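Local coordinates for protein interferon (Danio rerio, PDB 3PIV) that probably acts as a secreted antiviral cytokine of the type I interferon family, signalling by binding a cytokine receptor, at residues L55-D60 with E110-R115; D60-L65 with R142-H147. All coordinates share one frame; numbering follows the deposited sequence.

Contact 1 of 2, residues L55-D60 with E110-R115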
ATOM      1  N   LEU A  55      -0.153  -0.273  -9.043  1.00 14.19           N
ATOM      2  CA  LEU A  55      -1.037   0.262  -8.021  1.00 18.20           C
ATOM      3  C   LEU A  55      -1.904  -0.868  -7.453  1.00 16.16           C
ATOM      4  O   LEU A  55      -2.086  -0.958  -6.243  1.00 14.89           O
ATOM      5  CB  LEU A  55      -1.896   1.391  -8.563  1.00 15.13           C
ATOM      6  CG  LEU A  55      -1.152   2.705  -8.777  1.00 20.51           C
ATOM      7  CD1 LEU A  55      -2.042   3.683  -9.518  1.00 14.41           C
ATOM      8  CD2 LEU A  55      -0.683   3.297  -7.440  1.00 18.05           C
ATOM      9  N   VAL A  56      -2.402  -1.737  -8.324  1.00 13.35           N
ATOM     10  CA  VAL A  56      -3.217  -2.856  -7.865  1.00 16.76           C
ATOM     11  C   VAL A  56      -2.408  -3.780  -6.978  1.00 12.94           C
ATOM     12  O   VAL A  56      -2.872  -4.151  -5.908  1.00 12.93           O
ATOM     13  CB  VAL A  56      -3.818  -3.677  -9.006  1.00 15.64           C
ATOM     14  CG1 VAL A  56      -4.517  -4.944  -8.447  1.00 14.19           C
ATOM     15  CG2 VAL A  56      -4.793  -2.835  -9.783  1.00 16.01           C
ATOM     16  N   LEU A  57      -1.200  -4.136  -7.418  1.00 12.41           N
ATOM     17  CA  LEU A  57      -0.327  -5.007  -6.642  1.00 12.92           C
ATOM     18  C   LEU A  57      -0.070  -4.444  -5.254  1.00 14.91           C
ATOM     19  O   LEU A  57      -0.238  -5.145  -4.260  1.00 15.88           O
ATOM     20  CB  LEU A  57       1.012  -5.231  -7.358  1.00 19.13           C
ATOM     21  CG  LEU A  57       0.995  -6.163  -8.569  1.00 16.44           C
ATOM     22  CD1 LEU A  57       2.328  -6.117  -9.237  1.00 16.53           C
ATOM     23  CD2 LEU A  57       0.615  -7.610  -8.166  1.00 17.78           C
ATOM     24  N   THR A  58       0.325  -3.176  -5.197  1.00 10.99           N
ATOM     25  CA  THR A  58       0.647  -2.530  -3.936  1.00 14.92           C
ATOM     26  C   THR A  58      -0.574  -2.359  -3.014  1.00 14.30           C
ATOM     27  O   THR A  58      -0.495  -2.618  -1.804  1.00 14.71           O
ATOM     28  CB  THR A  58       1.367  -1.170  -4.164  1.00 12.42           C
ATOM     29  OG1 THR A  58       2.390  -1.330  -5.160  1.00 12.85           O
ATOM     30  CG2 THR A  58       2.007  -0.715  -2.880  1.00 13.30           C
ATOM     31  N   LEU A  59      -1.699  -1.935  -3.582  1.00 13.58           N
ATOM     32  CA  LEU A  59      -2.917  -1.819  -2.796  1.00 13.97           C
ATOM     33  C   LEU A  59      -3.229  -3.159  -2.144  1.00 11.02           C
ATOM     34  O   LEU A  59      -3.576  -3.244  -0.968  1.00 13.45           O
ATOM     35  CB  LEU A  59      -4.097  -1.379  -3.680  1.00 13.01           C
ATOM     36  CG  LEU A  59      -4.162   0.097  -4.113  1.00 14.00           C
ATOM     37  CD1 LEU A  59      -5.182   0.237  -5.212  1.00 16.07           C
ATOM     38  CD2 LEU A  59      -4.497   1.048  -2.953  1.00 12.48           C
ATOM     39  N   ASP A  60      -3.094  -4.220  -2.913  1.00 10.55           N
ATOM     40  CA  ASP A  60      -3.495  -5.520  -2.410  1.00 15.36           C
ATOM     41  C   ASP A  60      -2.544  -5.975  -1.315  1.00 12.17           C
ATOM     42  O   ASP A  60      -2.973  -6.609  -0.353  1.00 11.87           O
ATOM     43  CB  ASP A  60      -3.587  -6.550  -3.533  1.00 12.90           C
ATOM     44  CG  ASP A  60      -4.843  -6.391  -4.393  1.00 16.79           C
ATOM     45  OD1 ASP A  60      -5.726  -5.572  -4.082  1.00 14.73           O
ATOM     46  OD2 ASP A  60      -4.937  -7.101  -5.410  1.00 19.08           O
ATOM     47  N   GLU A 110       7.159  -9.119 -14.255  1.00 34.90           N
ATOM     48  CA  GLU A 110       7.770  -7.795 -14.213  1.00 26.39           C
ATOM     49  C   GLU A 110       8.596  -7.653 -12.939  1.00 28.42           C
ATOM     50  O   GLU A 110       8.246  -8.200 -11.885  1.00 23.48           O
ATOM     51  CB  GLU A 110       6.702  -6.698 -14.284  1.00 27.25           C
ATOM     52  CG  GLU A 110       6.010  -6.574 -15.636  1.00 34.94           C
ATOM     53  CD  GLU A 110       6.984  -6.300 -16.792  1.00 48.96           C
ATOM     54  OE1 GLU A 110       8.042  -5.661 -16.565  1.00 46.62           O
ATOM     55  OE2 GLU A 110       6.682  -6.725 -17.934  1.00 53.51           O
ATOM     56  N   SER A 111       9.695  -6.923 -13.030  1.00 22.53           N
ATOM     57  CA  SER A 111      10.555  -6.762 -11.877  1.00 24.60           C
ATOM     58  C   SER A 111       9.849  -5.982 -10.764  1.00 20.20           C
ATOM     59  O   SER A 111      10.147  -6.164  -9.586  1.00 26.54           O
ATOM     60  CB  SER A 111      11.851  -6.062 -12.277  1.00 24.23           C
ATOM     61  OG  SER A 111      11.590  -4.742 -12.708  1.00 31.38           O
ATOM     62  N   TYR A 112       8.903  -5.123 -11.121  1.00 17.85           N
ATOM     63  CA  TYR A 112       8.199  -4.382 -10.079  1.00 20.35           C
ATOM     64  C   TYR A 112       7.331  -5.282  -9.199  1.00 20.27           C
ATOM     65  O   TYR A 112       7.243  -5.067  -7.996  1.00 19.02           O
ATOM     66  CB  TYR A 112       7.425  -3.177 -10.624  1.00 18.68           C
ATOM     67  CG  TYR A 112       6.393  -3.457 -11.698  1.00 17.94           C
ATOM     68  CD1 TYR A 112       5.138  -3.975 -11.378  1.00 18.80           C
ATOM     69  CD2 TYR A 112       6.658  -3.154 -13.031  1.00 19.09           C
ATOM     70  CE1 TYR A 112       4.189  -4.202 -12.369  1.00 20.81           C
ATOM     71  CE2 TYR A 112       5.730  -3.382 -14.017  1.00 22.46           C
ATOM     72  CZ  TYR A 112       4.493  -3.904 -13.686  1.00 23.45           C
ATOM     73  OH  TYR A 112       3.572  -4.128 -14.687  1.00 18.35           O
ATOM     74  N   GLU A 113       6.714  -6.304  -9.788  1.00 19.52           N
ATOM     75  CA  GLU A 113       5.927  -7.257  -8.998  1.00 18.92           C
ATOM     76  C   GLU A 113       6.816  -8.050  -8.044  1.00 20.79           C
ATOM     77  O   GLU A 113       6.482  -8.258  -6.880  1.00 20.67           O
ATOM     78  CB  GLU A 113       5.145  -8.210  -9.909  1.00 20.64           C
ATOM     79  CG  GLU A 113       4.399  -9.302  -9.140  1.00 21.04           C
ATOM     80  CD  GLU A 113       3.607 -10.240 -10.042  1.00 24.13           C
ATOM     81  OE1 GLU A 113       3.304  -9.862 -11.192  1.00 31.87           O
ATOM     82  OE2 GLU A 113       3.274 -11.355  -9.592  1.00 32.07           O
ATOM     83  N   ILE A 114       7.963  -8.485  -8.543  1.00 19.26           N
ATOM     84  CA  ILE A 114       8.940  -9.174  -7.715  1.00 16.32           C
ATOM     85  C   ILE A 114       9.466  -8.298  -6.566  1.00 19.03           C
ATOM     86  O   ILE A 114       9.484  -8.722  -5.410  1.00 19.18           O
ATOM     87  CB  ILE A 114      10.125  -9.678  -8.582  1.00 21.07           C
ATOM     88  CG1 ILE A 114       9.609 -10.650  -9.663  1.00 23.83           C
ATOM     89  CG2 ILE A 114      11.182 -10.306  -7.695  1.00 22.48           C
ATOM     90  CD1 ILE A 114      10.643 -11.136 -10.655  1.00 19.78           C
ATOM     91  N   ARG A 115       9.888  -7.075  -6.882  1.00 18.10           N
ATOM     92  CA  ARG A 115      10.458  -6.183  -5.881  1.00 20.32           C
ATOM     93  C   ARG A 115       9.432  -5.754  -4.837  1.00 17.65           C
ATOM     94  O   ARG A 115       9.721  -5.792  -3.647  1.00 16.85           O
ATOM     95  CB  ARG A 115      11.100  -4.959  -6.548  1.00 18.77           C
ATOM     96  CG  ARG A 115      12.160  -5.325  -7.599  1.00 25.30           C
ATOM     97  CD  ARG A 115      12.651  -4.106  -8.397  1.00 24.26           C
ATOM     98  NE  ARG A 115      13.297  -3.105  -7.547  1.00 29.87           N
ATOM     99  CZ  ARG A 115      13.895  -2.003  -7.997  1.00 24.49           C
ATOM    100  NH1 ARG A 115      13.937  -1.757  -9.288  1.00 26.51           N
ATOM    101  NH2 ARG A 115      14.452  -1.155  -7.152  1.00 19.73           N
TER
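Leu57 and Glu113 bring the two backbones closest, with 7.1 Å between their CA atoms. Residues 55-60 and 111-115 are helical and run in roughly the same direction. Residues 55-60 are interior turns of helix 48-66. Residues 110-115 form the start of helix 111-129, with Glu110 at the N-cap position. No hydrogen bond crosses between the segments.

CB of Leu57 points toward the other segment, with CG anti to the carbonyl carbon (chi1 -74°). The residue's chi2 of 173° sets CD1 anti to CA, and this methyl does the touching. CD1 of Leu57 lies 3.6 Å from CB of Glu113, and the two side chains cross at about a right angle. Glu113 is touched at CA, CB and CG, the base of its extended chain. The same methyl meets the Tyr112 ring at its edge, near the ring plane, with CE1 of Tyr112 4.1 Å from CD1 of Leu57. CB of Glu110 lies over one face of that ring, toward the rim, and the phenol OH is hydrogen-bonded to OD1 of Asp50.

Tyr112 also packs on Leu39 and Met43 of helix 37-44. Val56 and Leu59 pack against helix 79-101, while Leu55 and Thr58 touch Met151 of helix 134-158.

Contact 2 of 2, residues D60-L65 with R142-H147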
ATOM      1  N   ASP A  60      -3.094  -4.220  -2.913  1.00 10.55           N
ATOM      2  CA  ASP A  60      -3.495  -5.520  -2.410  1.00 15.36           C
ATOM      3  C   ASP A  60      -2.544  -5.975  -1.315  1.00 12.17           C
ATOM      4  O   ASP A  60      -2.973  -6.609  -0.353  1.00 11.87           O
ATOM      5  CB  ASP A  60      -3.587  -6.550  -3.533  1.00 12.90           C
ATOM      6  CG  ASP A  60      -4.843  -6.391  -4.393  1.00 16.79           C
ATOM      7  OD1 ASP A  60      -5.726  -5.572  -4.082  1.00 14.73           O
ATOM      8  OD2 ASP A  60      -4.937  -7.101  -5.410  1.00 19.08           O
ATOM      9  N   HIS A  61      -1.269  -5.604  -1.440  1.00 12.22           N
ATOM     10  CA  HIS A  61      -0.268  -5.950  -0.439  1.00 10.56           C
ATOM     11  C   HIS A  61      -0.524  -5.217   0.859  1.00 12.53           C
ATOM     12  O   HIS A  61      -0.401  -5.786   1.937  1.00 13.31           O
ATOM     13  CB  HIS A  61       1.155  -5.633  -0.942  1.00 13.84           C
ATOM     14  CG  HIS A  61       1.743  -6.716  -1.793  1.00 15.20           C
ATOM     15  ND1 HIS A  61       2.287  -6.481  -3.040  1.00 15.98           N
ATOM     16  CD2 HIS A  61       1.844  -8.049  -1.586  1.00 15.06           C
ATOM     17  CE1 HIS A  61       2.712  -7.621  -3.554  1.00 16.98           C
ATOM     18  NE2 HIS A  61       2.435  -8.592  -2.699  1.00 16.84           N
ATOM     19  N   ILE A  62      -0.865  -3.938   0.756  1.00 13.94           N
ATOM     20  CA  ILE A  62      -1.179  -3.153   1.943  1.00 11.32           C
ATOM     21  C   ILE A  62      -2.420  -3.722   2.632  1.00 12.81           C
ATOM     22  O   ILE A  62      -2.446  -3.883   3.843  1.00 12.90           O
ATOM     23  CB  ILE A  62      -1.420  -1.675   1.589  1.00 11.33           C
ATOM     24  CG1 ILE A  62      -0.104  -1.013   1.152  1.00 10.02           C
ATOM     25  CG2 ILE A  62      -2.027  -0.944   2.772  1.00  9.14           C
ATOM     26  CD1 ILE A  62      -0.282   0.396   0.540  1.00 13.97           C
ATOM     27  N   ILE A  63      -3.454  -4.038   1.856  1.00 14.71           N
ATOM     28  CA  ILE A  63      -4.654  -4.622   2.442  1.00 12.62           C
ATOM     29  C   ILE A  63      -4.280  -5.885   3.216  1.00 12.14           C
ATOM     30  O   ILE A  63      -4.664  -6.065   4.363  1.00 12.02           O
ATOM     31  CB  ILE A  63      -5.716  -4.950   1.371  1.00 11.05           C
ATOM     32  CG1 ILE A  63      -6.270  -3.654   0.774  1.00 13.39           C
ATOM     33  CG2 ILE A  63      -6.810  -5.806   1.964  1.00 13.69           C
ATOM     34  CD1 ILE A  63      -6.655  -3.750  -0.685  1.00 13.75           C
ATOM     35  N   HIS A  64      -3.480  -6.730   2.589  1.00 13.69           N
ATOM     36  CA  HIS A  64      -3.117  -8.001   3.185  1.00 15.69           C
ATOM     37  C   HIS A  64      -2.293  -7.834   4.449  1.00 16.19           C
ATOM     38  O   HIS A  64      -2.489  -8.564   5.432  1.00 13.19           O
ATOM     39  CB  HIS A  64      -2.402  -8.864   2.152  1.00 15.04           C
ATOM     40  CG  HIS A  64      -3.285  -9.251   1.007  1.00 18.10           C
ATOM     41  ND1 HIS A  64      -2.801  -9.572  -0.240  1.00 22.06           N
ATOM     42  CD2 HIS A  64      -4.636  -9.355   0.929  1.00 15.78           C
ATOM     43  CE1 HIS A  64      -3.815  -9.872  -1.040  1.00 22.42           C
ATOM     44  NE2 HIS A  64      -4.936  -9.746  -0.354  1.00 22.22           N
ATOM     45  N   LEU A  65      -1.393  -6.858   4.428  1.00 13.69           N
ATOM     46  CA  LEU A  65      -0.529  -6.580   5.576  1.00 13.42           C
ATOM     47  C   LEU A  65      -1.350  -6.123   6.772  1.00 12.20           C
ATOM     48  O   LEU A  65      -1.086  -6.523   7.915  1.00 12.81           O
ATOM     49  CB  LEU A  65       0.497  -5.496   5.214  1.00 13.14           C
ATOM     50  CG  LEU A  65       1.535  -5.097   6.266  1.00 14.49           C
ATOM     51  CD1 LEU A  65       2.321  -6.304   6.744  1.00 20.46           C
ATOM     52  CD2 LEU A  65       2.472  -4.028   5.727  1.00 17.67           C
ATOM     53  N   ARG A 142       3.878   3.625   9.697  1.00 14.69           N
ATOM     54  CA  ARG A 142       4.632   4.741   9.116  1.00 17.14           C
ATOM     55  C   ARG A 142       5.030   4.413   7.670  1.00 19.16           C
ATOM     56  O   ARG A 142       4.920   5.266   6.795  1.00 17.77           O
ATOM     57  CB  ARG A 142       5.863   5.085   9.949  1.00 18.09           C
ATOM     58  CG  ARG A 142       6.728   6.236   9.356  1.00 22.99           C
ATOM     59  CD  ARG A 142       5.911   7.495   9.109  1.00 22.71           C
ATOM     60  NE  ARG A 142       6.660   8.555   8.423  1.00 26.67           N
ATOM     61  CZ  ARG A 142       6.818   8.631   7.102  1.00 27.71           C
ATOM     62  NH1 ARG A 142       6.293   7.701   6.311  1.00 23.67           N
ATOM     63  NH2 ARG A 142       7.512   9.632   6.565  1.00 32.21           N
ATOM     64  N   VAL A 143       5.450   3.171   7.422  1.00 15.31           N
ATOM     65  CA  VAL A 143       5.840   2.730   6.077  1.00 15.81           C
ATOM     66  C   VAL A 143       4.675   2.818   5.083  1.00 15.13           C
ATOM     67  O   VAL A 143       4.839   3.307   3.972  1.00 12.76           O
ATOM     68  CB  VAL A 143       6.426   1.291   6.069  1.00 16.68           C
ATOM     69  CG1 VAL A 143       6.404   0.699   4.660  1.00 15.01           C
ATOM     70  CG2 VAL A 143       7.849   1.285   6.626  1.00 22.13           C
ATOM     71  N   VAL A 144       3.498   2.362   5.503  1.00 13.85           N
ATOM     72  CA  VAL A 144       2.304   2.401   4.658  1.00 12.68           C
ATOM     73  C   VAL A 144       1.938   3.840   4.287  1.00 13.31           C
ATOM     74  O   VAL A 144       1.496   4.111   3.167  1.00 12.30           O
ATOM     75  CB  VAL A 144       1.109   1.719   5.349  1.00 12.29           C
ATOM     76  CG1 VAL A 144      -0.197   2.046   4.632  1.00 14.50           C
ATOM     77  CG2 VAL A 144       1.327   0.220   5.390  1.00 11.92           C
ATOM     78  N   LYS A 145       2.120   4.757   5.234  1.00 13.29           N
ATOM     79  CA  LYS A 145       1.956   6.185   4.948  1.00 17.05           C
ATOM     80  C   LYS A 145       2.829   6.585   3.766  1.00 14.06           C
ATOM     81  O   LYS A 145       2.369   7.247   2.846  1.00 13.44           O
ATOM     82  CB  LYS A 145       2.305   7.044   6.163  1.00 12.47           C
ATOM     83  CG  LYS A 145       2.135   8.559   5.908  1.00 21.69           C
ATOM     84  CD  LYS A 145       2.589   9.390   7.099  1.00 22.70           C
ATOM     85  CE  LYS A 145       2.209  10.856   6.945  1.00 24.76           C
ATOM     86  NZ  LYS A 145       2.549  11.628   8.172  1.00 27.50           N
ATOM     87  N   SER A 146       4.091   6.167   3.785  1.00 16.71           N
ATOM     88  CA  SER A 146       4.979   6.469   2.667  1.00 15.97           C
ATOM     89  C   SER A 146       4.529   5.861   1.331  1.00 15.02           C
ATOM     90  O   SER A 146       4.684   6.480   0.291  1.00 14.08           O
ATOM     91  CB  SER A 146       6.422   6.087   2.987  1.00 17.77           C
ATOM     92  OG  SER A 146       7.035   7.124   3.737  1.00 25.86           O
ATOM     93  N   HIS A 147       3.978   4.651   1.350  1.00 16.03           N
ATOM     94  CA  HIS A 147       3.480   4.058   0.110  1.00 12.43           C
ATOM     95  C   HIS A 147       2.336   4.911  -0.415  1.00 11.16           C
ATOM     96  O   HIS A 147       2.247   5.198  -1.610  1.00 11.82           O
ATOM     97  CB  HIS A 147       2.964   2.631   0.346  1.00 12.00           C
ATOM     98  CG  HIS A 147       4.045   1.606   0.480  1.00 14.89           C
ATOM     99  ND1 HIS A 147       4.689   1.056  -0.605  1.00 12.86           N
ATOM    100  CD2 HIS A 147       4.591   1.029   1.578  1.00 14.05           C
ATOM    101  CE1 HIS A 147       5.596   0.192  -0.184  1.00 14.16           C
ATOM    102  NE2 HIS A 147       5.547   0.149   1.136  1.00 12.10           N
TER
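Ile62 and Val144 reach toward each other tip to tip, methyl against methyl. CG2 of Ile62 lies 4.0 Å from CG1 of Val144. In both residues the touching methyl is anti to the backbone N. The other branch of Ile62 serves a second partner. Its CG1 stands beside the backbone N, and chi2 of 170° extends the branch so that CD1 of Ile62 comes 3.9 Å from CB of His147. These two side chains slide past each other in opposite directions. Leu65 adds a looser touch, with its CD2 4.4 Å from CG2 of Val144.

Segments 60-65 and 142-147 are nearly antiparallel, at 161°, and their axes are 11.5 Å apart at closest approach. No hydrogen bond crosses between the segments. This is apolar packing inside the helical bundle of the type I interferon fold, a member of the four-helical cytokine class, close to the centre of the chain. Phe85 of helix 79-101 touches both Ile62 and Val144, and Leu123 and Leu127 of helix 111-129 touch Leu65.

His147 is the polar member of this buried group. Both ring nitrogens have partners elsewhere: ND1 is hydrogen-bonded to Tyr40 OH, and NE2 to His119 NE2. These bonds probably fix the rotation of the ring, while CB of His147 packs on Ile62. Farther out on the same helix, Arg142 donates from NH1 to OG of Ser146 over 2.7 Å, one turn along. The hydroxyl is tilted 16° out of the guanidinium plane.

The centres of contact 1 and contact 2 are about 12 Å apart. Both use helix 48-66, and their segments on it meet at Asp60. Contact 1 joins this helix to helix 111-129, and contact 2 joins it to helix 134-158, the next helix in the chain. The order along the chain is 55-60, 60-65, 110-115, 142-147, so the two pairings cross. The two also touch directly: CG2 of Thr58 packs 3.9 Å from ND1 of His147. Contact 1 is partly buried and farther from the chain centre; contact 2 is buried near the chain centre. Together they pack one helix against two later ones within the interferon bundle.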